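Local coordinates for nitrite oxidoreductase subunit C (Kuenenia stuttgartiensis, PDB 7B04), which probably carries electrons through its heme b as part of the nitrite oxidoreductase complex, and also binds calcium, at residues 114-119 with 260-265; 124-129 with 185-190. All blocks are in the same frame, centred on the assembly; numbering follows the deposited sequence.

Contact 1 of 2, residues 114-119 with 260-265. With CA (calcium ion), chain B.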
loop_
_atom_site.group_PDB
_atom_site.type_symbol
_atom_site.label_atom_id
_atom_site.label_comp_id
_atom_site.label_asym_id
_atom_site.label_seq_id
_atom_site.Cartn_x
_atom_site.Cartn_y
_atom_site.Cartn_z
ATOM N N ILE C 114 48.178 28.339 -6.422
ATOM C CA ILE C 114 47.379 29.236 -5.596
ATOM C C ILE C 114 46.416 30.019 -6.479
ATOM O O ILE C 114 46.829 30.624 -7.476
ATOM C CB ILE C 114 48.269 30.214 -4.809
ATOM C CG1 ILE C 114 49.059 29.480 -3.730
ATOM C CG2 ILE C 114 47.441 31.328 -4.210
ATOM C CD1 ILE C 114 50.091 30.347 -3.043
ATOM N N TRP C 115 45.142 30.021 -6.099
ATOM C CA TRP C 115 44.130 30.821 -6.769
ATOM C C TRP C 115 43.132 31.288 -5.721
ATOM O O TRP C 115 43.038 30.721 -4.629
ATOM C CB TRP C 115 43.425 30.038 -7.880
ATOM C CG TRP C 115 42.520 28.955 -7.378
ATOM C CD1 TRP C 115 41.168 29.029 -7.202
ATOM C CD2 TRP C 115 42.904 27.633 -6.983
ATOM N NE1 TRP C 115 40.686 27.833 -6.729
ATOM C CE2 TRP C 115 41.732 26.959 -6.585
ATOM C CE3 TRP C 115 44.124 26.953 -6.930
ATOM C CZ2 TRP C 115 41.745 25.638 -6.141
ATOM C CZ3 TRP C 115 44.134 25.644 -6.487
ATOM C CH2 TRP C 115 42.954 25.001 -6.097
ATOM N N ASP C 116 42.380 32.326 -6.063
ATOM C CA ASP C 116 41.425 32.925 -5.141
ATOM C C ASP C 116 40.030 32.383 -5.388
ATOM O O ASP C 116 39.539 32.386 -6.514
ATOM C CB ASP C 116 41.394 34.442 -5.252
ATOM C CG ASP C 116 42.777 35.057 -5.275
ATOM O OD1 ASP C 116 43.471 34.954 -4.241
ATOM O OD2 ASP C 116 43.160 35.672 -6.298
ATOM N N ASP C 117 39.413 31.861 -4.350
ATOM C CA ASP C 117 38.021 31.438 -4.462
ATOM C C ASP C 117 37.314 31.584 -3.124
ATOM O O ASP C 117 37.848 31.232 -2.075
ATOM C CB ASP C 117 37.867 30.054 -5.133
ATOM C CG ASP C 117 36.534 29.348 -4.810
ATOM O OD1 ASP C 117 35.491 29.829 -5.315
ATOM O OD2 ASP C 117 36.651 28.170 -4.290
ATOM N N ALA C 118 36.147 32.222 -3.179
ATOM C CA ALA C 118 35.397 32.675 -2.015
ATOM C C ALA C 118 34.633 31.570 -1.300
ATOM O O ALA C 118 34.097 31.821 -0.215
ATOM C CB ALA C 118 34.411 33.768 -2.444
ATOM N N THR C 119 34.600 30.358 -1.844
ATOM C CA THR C 119 33.776 29.288 -1.302
ATOM C C THR C 119 34.618 28.038 -1.107
ATOM O O THR C 119 35.428 27.682 -1.967
ATOM C CB THR C 119 32.573 28.977 -2.198
ATOM O OG1 THR C 119 33.024 28.417 -3.434
ATOM C CG2 THR C 119 31.767 30.235 -2.480
ATOM N N ASN C 260 40.943 32.368 4.114
ATOM C CA ASN C 260 40.566 33.715 3.689
ATOM C C ASN C 260 40.316 33.779 2.182
ATOM O O ASN C 260 40.978 34.504 1.438
ATOM C CB ASN C 260 41.635 34.722 4.118
ATOM C CG ASN C 260 41.719 34.864 5.624
ATOM O OD1 ASN C 260 40.698 34.958 6.306
ATOM N ND2 ASN C 260 42.936 34.857 6.153
ATOM N N LYS C 261 39.320 33.009 1.751
ATOM C CA LYS C 261 38.860 33.017 0.363
ATOM C C LYS C 261 39.991 32.734 -0.629
ATOM O O LYS C 261 40.044 33.301 -1.723
ATOM C CB LYS C 261 38.144 34.330 0.033
ATOM C CG LYS C 261 36.815 34.461 0.764
ATOM C CD LYS C 261 36.014 35.672 0.319
ATOM C CE LYS C 261 34.664 35.703 1.022
ATOM N NZ LYS C 261 33.829 36.855 0.587
ATOM N N LYS C 262 40.928 31.871 -0.236
ATOM C CA LYS C 262 42.005 31.487 -1.138
ATOM C C LYS C 262 42.387 30.028 -0.926
ATOM O O LYS C 262 42.408 29.542 0.208
ATOM C CB LYS C 262 43.236 32.374 -0.927
ATOM C CG LYS C 262 44.526 31.793 -1.474
ATOM C CD LYS C 262 45.676 32.765 -1.323
ATOM C CE LYS C 262 45.604 33.836 -2.392
ATOM N NZ LYS C 262 46.845 34.647 -2.494
ATOM N N TRP C 263 42.677 29.336 -2.029
ATOM C CA TRP C 263 43.142 27.956 -2.008
ATOM C C TRP C 263 44.650 27.919 -2.208
ATOM O O TRP C 263 45.198 28.671 -3.019
ATOM C CB TRP C 263 42.471 27.120 -3.098
ATOM C CG TRP C 263 41.145 26.546 -2.716
ATOM C CD1 TRP C 263 39.921 26.962 -3.146
ATOM C CD2 TRP C 263 40.908 25.443 -1.830
ATOM N NE1 TRP C 263 38.934 26.190 -2.582
ATOM C CE2 TRP C 263 39.513 25.251 -1.770
ATOM C CE3 TRP C 263 41.737 24.603 -1.081
ATOM C CZ2 TRP C 263 38.930 24.255 -0.990
ATOM C CZ3 TRP C 263 41.155 23.614 -0.308
ATOM C CH2 TRP C 263 39.765 23.448 -0.270
ATOM N N THR C 264 45.319 27.036 -1.471
ATOM C CA THR C 264 46.731 26.746 -1.688
ATOM C C THR C 264 46.877 25.233 -1.737
ATOM O O THR C 264 46.658 24.551 -0.731
ATOM C CB THR C 264 47.618 27.352 -0.598
ATOM O OG1 THR C 264 47.380 28.761 -0.517
ATOM C CG2 THR C 264 49.086 27.122 -0.931
ATOM N N VAL C 265 47.245 24.712 -2.903
ATOM C CA VAL C 265 47.400 23.280 -3.113
ATOM C C VAL C 265 48.811 23.023 -3.610
ATOM O O VAL C 265 49.327 23.767 -4.453
ATOM C CB VAL C 265 46.364 22.747 -4.126
ATOM C CG1 VAL C 265 46.570 21.260 -4.390
ATOM C CG2 VAL C 265 44.948 23.027 -3.645
HETATM CA CA CA B . 34.684 27.003 -4.139
#
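Trp115 and Trp263 are a hydrogen-bonded pair where strands 114-116 and 262-265 run antiparallel, their indoles side by side on one face of the sheet. A chi1 of 71° sets Trp115 CG between the backbone N and the carbonyl carbon. The end of this side chain comes nearer the other strand, where Trp263 CB sits 3.6 Å from the centroid of its six-membered ring in a CH-pi contact over the face. That ring and the Trp263 five-membered ring are tilted by 23°, offset with little overlap. Val265 CG2 touches Trp115 CH2 at 3.7 Å. Between the backbones, Trp263 N donates to Trp115 O at 3.0 Å, while the bond from Trp115 N to Trp263 O is weak. An alanine in place of Trp115 would probably leave Trp263 CB and Val265 CG2 without the indole they pack against and open a gap on this buried face. The opposite face is more exposed: Ile114 CG2 packs on Lys262 CE at 3.6 Å, and Asp116 OD1 makes a long salt bridge to Lys262 NZ (3.8 Å). Beyond the strand, the Asp117 carboxylate lies nearly coplanar with the Trp263 ring at its edge. Its OD2 binds calcium at 2.3 Å, and Thr119 adds both O and OG1; Asn121, Asp132 and Asn295 complete the site. The chemistry thus divides: a mainly apolar tryptophan pair, a long ion pair opposite, and a calcium ion that probably fixes the chain just after strand 108-116.

Contact 2 of 2, residues 124-129 with 185-190; sequences AIATQE and PARYPN
Arg187 lays its aliphatic part against Ile125 and carries its charge on to Glu129. Its CG is anti to the backbone N (chi1 176°), and a chi2 of 65° turns CD out of the extended line. The closer packing is on the buried side: Ile125 CG2 meets Arg187 CB at 3.8 Å as the two side chains slide past each other, and Ala126 CB approaches both Arg187 NE (3.4 Å) and Tyr188 OH. Arg187 CG also lies over one face of the neighbouring Tyr188 ring. Ile125, Ala126 and Tyr188 are all buried, and the Tyr188 hydroxyl is hydrogen-bonded to Asp136 of subunit B. The outer, partly exposed side is slacker. Glu129 and Arg187 come tip to tip, their flat groups 25° apart, in a salt bridge whose NE to OE1 hydrogen bond is weak at 3.3 Å. Gln128 NE2 comes within 3.6 Å of Arg187 NH2, the side chains crossing at about a right angle, while Gln128 OE1 is hydrogen-bonded to the backbone N of Asp136 of subunit B. A type I turn from Ala126 to Glu129 shapes this side. The contact thus joins two irregular loops, one between strands 108-116 and 133-139, the other between helices 169-175 and 203-209, where subunit B, and at Tyr188 and Asn190 subunit A, pack against them.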
loop_
_atom_site.group_PDB
_atom_site.type_symbol
_atom_site.label_atom_id
_atom_site.label_comp_id
_atom_site.label_asym_id
_atom_site.label_seq_id
_atom_site.Cartn_x
_atom_site.Cartn_y
_atom_site.Cartn_z
ATOM N N ALA C 124 31.004 16.365 -2.367
ATOM C CA ALA C 124 30.101 16.196 -3.503
ATOM C C ALA C 124 29.133 15.035 -3.255
ATOM O O ALA C 124 28.978 14.112 -4.053
ATOM C CB ALA C 124 30.891 16.003 -4.797
ATOM N N ILE C 125 28.504 15.025 -2.086
ATOM C CA ILE C 125 27.574 13.960 -1.719
ATOM C C ILE C 125 26.145 14.299 -2.130
ATOM O O ILE C 125 25.397 13.430 -2.576
ATOM C CB ILE C 125 27.663 13.694 -0.198
ATOM C CG1 ILE C 125 29.022 13.089 0.169
ATOM C CG2 ILE C 125 26.528 12.773 0.249
ATOM C CD1 ILE C 125 29.097 12.559 1.584
ATOM N N ALA C 126 25.756 15.562 -2.030
ATOM C CA ALA C 126 24.419 15.961 -2.452
ATOM C C ALA C 126 24.388 16.132 -3.967
ATOM O O ALA C 126 25.391 16.493 -4.593
ATOM C CB ALA C 126 23.989 17.249 -1.750
ATOM N N THR C 127 23.214 15.890 -4.553
ATOM C CA THR C 127 23.093 15.866 -6.009
ATOM C C THR C 127 23.440 17.205 -6.655
ATOM O O THR C 127 23.986 17.242 -7.765
ATOM C CB THR C 127 21.669 15.442 -6.398
ATOM O OG1 THR C 127 21.441 14.093 -5.981
ATOM C CG2 THR C 127 21.466 15.558 -7.899
ATOM N N GLN C 128 23.176 18.309 -5.965
ATOM C CA GLN C 128 23.389 19.653 -6.500
ATOM C C GLN C 128 24.760 20.234 -6.145
ATOM O O GLN C 128 25.032 21.396 -6.469
ATOM C CB GLN C 128 22.264 20.597 -6.051
ATOM C CG GLN C 128 22.274 20.972 -4.584
ATOM C CD GLN C 128 21.710 19.873 -3.720
ATOM O OE1 GLN C 128 20.875 19.086 -4.164
ATOM N NE2 GLN C 128 22.174 19.801 -2.481
ATOM N N GLU C 129 25.584 19.504 -5.395
ATOM C CA GLU C 129 26.856 20.024 -4.912
ATOM C C GLU C 129 28.029 19.389 -5.649
ATOM O O GLU C 129 28.031 18.183 -5.930
ATOM C CB GLU C 129 26.984 19.776 -3.407
ATOM C CG GLU C 129 25.930 20.528 -2.632
ATOM C CD GLU C 129 26.156 20.463 -1.137
ATOM O OE1 GLU C 129 26.889 19.565 -0.683
ATOM O OE2 GLU C 129 25.591 21.303 -0.416
ATOM N N PRO C 185 25.517 10.136 6.111
ATOM C CA PRO C 185 25.134 10.868 7.333
ATOM C C PRO C 185 25.939 12.135 7.575
ATOM O O PRO C 185 25.466 13.018 8.303
ATOM C CB PRO C 185 25.361 9.837 8.447
ATOM C CG PRO C 185 25.179 8.533 7.775
ATOM C CD PRO C 185 25.751 8.709 6.397
ATOM N N ALA C 186 27.135 12.256 6.992
ATOM C CA ALA C 186 27.892 13.498 7.111
ATOM C C ALA C 186 27.190 14.651 6.406
ATOM O O ALA C 186 27.350 15.810 6.805
ATOM C CB ALA C 186 29.302 13.310 6.553
ATOM N N ARG C 187 26.416 14.356 5.363
ATOM C CA ARG C 187 25.668 15.368 4.629
ATOM C C ARG C 187 24.234 15.514 5.116
ATOM O O ARG C 187 23.707 16.630 5.134
ATOM C CB ARG C 187 25.667 15.038 3.131
ATOM C CG ARG C 187 24.841 15.983 2.269
ATOM C CD ARG C 187 25.420 17.385 2.271
ATOM N NE ARG C 187 24.657 18.300 1.432
ATOM C CZ ARG C 187 23.602 18.987 1.852
ATOM N NH1 ARG C 187 23.186 18.860 3.105
ATOM N NH2 ARG C 187 22.962 19.799 1.023
ATOM N N TYR C 188 23.596 14.414 5.509
ATOM C CA TYR C 188 22.211 14.413 5.980
ATOM C C TYR C 188 22.180 13.783 7.367
ATOM O O TYR C 188 21.860 12.596 7.517
ATOM C CB TYR C 188 21.299 13.673 5.003
ATOM C CG TYR C 188 21.330 14.238 3.601
ATOM C CD1 TYR C 188 20.673 15.422 3.295
ATOM C CD2 TYR C 188 22.017 13.588 2.583
ATOM C CE1 TYR C 188 20.700 15.946 2.015
ATOM C CE2 TYR C 188 22.046 14.102 1.298
ATOM C CZ TYR C 188 21.386 15.282 1.022
ATOM O OH TYR C 188 21.412 15.802 -0.253
ATOM N N PRO C 189 22.509 14.553 8.409
ATOM C CA PRO C 189 22.639 13.958 9.751
ATOM C C PRO C 189 21.333 13.459 10.345
ATOM O O PRO C 189 21.374 12.702 11.324
ATOM C CB PRO C 189 23.227 15.104 10.584
ATOM C CG PRO C 189 22.770 16.340 9.885
ATOM C CD PRO C 189 22.746 16.007 8.419
ATOM N N ASN C 190 20.183 13.843 9.797
ATOM C CA ASN C 190 18.893 13.403 10.316
ATOM C C ASN C 190 18.385 12.132 9.648
ATOM O O ASN C 190 17.291 11.666 9.989
ATOM C CB ASN C 190 17.850 14.513 10.147
ATOM C CG ASN C 190 18.215 15.777 10.895
ATOM O OD1 ASN C 190 18.765 15.728 11.994
ATOM N ND2 ASN C 190 17.906 16.923 10.299
#

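Overall arrangement
The two contacts lie 23 Å apart between centres and do not touch; their nearest atoms are about 11 Å apart. Along the chain, contact 2 is nested inside the loop that contact 1 closes: 114-119 comes first, then 124-129, 185-190 and finally 260-265. Contact 1 belongs to the beta-rich body, where strands 108-116 and 262-270 pair, with the side chain of Trp115 about 11 Å from the heme. Contact 2 sits farther out, between loops. The chain leaving strand 108-116 passes the calcium site and, a few residues on, reaches 124-129, which packs on subunit B; 185-190 across from it meets both B and A.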